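Local coordinates for putative transcription protein (Pseudomonas aeruginosa PAO1, PDB 4GCV) that probably binds DNA through an HxlR-type helix-turn-helix domain as a putative oxidative-stress sensing transcriptional regulator, at the interface of chains A and B. Coordinates in Å, arbitrary orientation; residue numbers count along the deposited sequence, not the author numbering. Chains: chain A/B, Putative transcription protein.

The interface of chains A and B. Residues chain A 122-124; chain B 126-129, 140.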
ATOM      1  N   VAL A 122      -4.480 -15.839   6.220  1.00 48.10           N
ATOM      2  CA  VAL A 122      -4.148 -14.804   7.161  1.00 45.23           C
ATOM      3  C   VAL A 122      -5.439 -14.028   7.465  1.00 46.10           C
ATOM      4  O   VAL A 122      -6.078 -13.457   6.551  1.00 45.34           O
ATOM      5  CB  VAL A 122      -3.079 -13.853   6.527  1.00 42.77           C
ATOM      6  CG1 VAL A 122      -2.926 -12.545   7.344  1.00 37.24           C
ATOM      7  CG2 VAL A 122      -1.736 -14.597   6.334  1.00 41.28           C
ATOM      8  N   ARG A 123      -5.826 -13.972   8.727  1.00 46.90           N
ATOM      9  CA  ARG A 123      -7.082 -13.331   9.063  1.00 48.49           C
ATOM     10  C   ARG A 123      -6.917 -11.811   9.122  1.00 45.76           C
ATOM     11  O   ARG A 123      -7.771 -11.079   8.667  1.00 45.47           O
ATOM     12  CB  ARG A 123      -7.614 -13.885  10.383  1.00 51.57           C
ATOM     13  CG  ARG A 123      -9.083 -14.385  10.318  1.00 58.70           C
ATOM     14  CD  ARG A 123      -9.770 -14.292  11.726  1.00 69.64           C
ATOM     15  NE  ARG A 123      -9.516 -12.991  12.386  1.00 74.32           N
ATOM     16  CZ  ARG A 123     -10.224 -11.868  12.188  1.00 76.07           C
ATOM     17  NH1 ARG A 123     -11.272 -11.862  11.357  1.00 78.72           N
ATOM     18  NH2 ARG A 123      -9.897 -10.746  12.829  1.00 73.21           N
ATOM     19  N   SER A 124      -5.812 -11.345   9.687  1.00 44.45           N
ATOM     20  CA  SER A 124      -5.525  -9.914   9.783  1.00 42.80           C
ATOM     21  C   SER A 124      -4.040  -9.664  10.070  1.00 40.95           C
ATOM     22  O   SER A 124      -3.259 -10.597  10.237  1.00 41.24           O
ATOM     23  CB  SER A 124      -6.411  -9.235  10.847  1.00 43.71           C
ATOM     24  OG  SER A 124      -6.244  -9.861  12.096  1.00 45.54           O
TER
HETATM   25  N   MSE B 126       2.716  -8.181  11.669  1.00 46.50           N
HETATM   26  CA  MSE B 126       2.711  -9.644  11.802  1.00 48.10           C
HETATM   27  C   MSE B 126       1.403 -10.191  11.207  1.00 46.77           C
HETATM   28  O   MSE B 126       0.422  -9.475  11.136  1.00 45.57           O
HETATM   29  CB  MSE B 126       2.838 -10.048  13.277  1.00 50.90           C
HETATM   30  CG  MSE B 126       4.132  -9.589  13.999  1.00 56.23           C
HETATM   31 SE   MSE B 126       5.689 -10.747  13.604  1.00 70.67          SE
HETATM   32  CE  MSE B 126       6.511  -9.720  12.211  1.00 63.69           C
ATOM     33  N   ALA B 127       1.395 -11.448  10.779  1.00 46.66           N
ATOM     34  CA  ALA B 127       0.176 -12.079  10.289  1.00 46.17           C
ATOM     35  C   ALA B 127      -0.526 -12.955  11.331  1.00 48.11           C
ATOM     36  O   ALA B 127       0.083 -13.874  11.904  1.00 49.30           O
ATOM     37  CB  ALA B 127       0.470 -12.892   9.037  1.00 46.34           C
ATOM     38  N   ALA B 128      -1.812 -12.666  11.576  1.00 47.90           N
ATOM     39  CA  ALA B 128      -2.608 -13.445  12.531  1.00 49.73           C
ATOM     40  C   ALA B 128      -3.414 -14.470  11.789  1.00 50.74           C
ATOM     41  O   ALA B 128      -4.252 -14.122  10.976  1.00 49.95           O
ATOM     42  CB  ALA B 128      -3.535 -12.549  13.309  1.00 49.40           C
ATOM     43  N   LEU B 129      -3.159 -15.727  12.070  1.00 53.33           N
ATOM     44  CA  LEU B 129      -3.925 -16.822  11.503  1.00 56.06           C
ATOM     45  C   LEU B 129      -5.245 -17.039  12.253  1.00 59.44           C
ATOM     46  O   LEU B 129      -5.497 -16.419  13.295  1.00 60.47           O
ATOM     47  CB  LEU B 129      -3.068 -18.088  11.507  1.00 56.85           C
ATOM     48  CG  LEU B 129      -1.726 -17.882  10.788  1.00 54.73           C
ATOM     49  CD1 LEU B 129      -0.955 -19.166  10.613  1.00 50.50           C
ATOM     50  CD2 LEU B 129      -1.925 -17.181   9.425  1.00 49.73           C
ATOM     51  N   CYS B 140       4.726 -15.743   4.958  1.00 53.72           N
ATOM     52  CA  CYS B 140       3.442 -15.775   4.257  1.00 52.17           C
ATOM     53  C   CYS B 140       3.622 -15.676   2.764  1.00 50.94           C
ATOM     54  O   CYS B 140       4.663 -15.229   2.287  1.00 50.61           O
ATOM     55  CB  CYS B 140       2.573 -14.594   4.700  1.00 49.68           C
ATOM     56  SG  CYS B 140       2.125 -14.698   6.400  1.00 52.46           S
TER
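Strand 122-129 of chain A pairs antiparallel with its counterpart in chain B, joining the two copies into an intermolecular sheet; the bridges are A:Val122 with B:Leu129 and A:Ser124 with B:Ala128. This backbone pairing, repeated by two-fold symmetry, helps hold together the deposited dimer, a plausible form for a regulator of this family. B:Ala128 is gripped at both polar backbone atoms. B:Ala128 O accepts from A:Arg123 N at 2.7 Å, with a C=O...N angle of 163°, so the donor meets the oxygen almost head-on. B:Ala128 N donates to A:Ser124 O over 2.9 Å; that bond is nearly straight, 172° at the hydrogen, although the donor is tilted from the carbonyl plane. A:Ser124 N adds a weak bond to B:Ala128 O at 3.4 Å. A:Arg123 and A:Ser124 thus both lie opposite B:Ala128; with the helical psi of A:Arg123 (-41°) and the one-residue shift in register between the bridges, this is consistent with a classic beta bulge.

The apolar part rests on A:Val122, whose two methyls both face B:Ala127 CB: A:Val122 CG1 lies 3.8 Å from B:Ala127 CB, and CG2 is 3.9 Å from it. A:Val122 CG2, anti to its own carbonyl carbon while CG1 is anti to the backbone N, also lies 3.9 Å from B:Cys140 SG. B:Leu129 CD2 packs 4.0 Å from A:Val122 CA, alongside the backbone. The patch lies at the start of strand 122-129 in chain A and the end of that strand in chain B, with B:Cys140 opening strand 140-144.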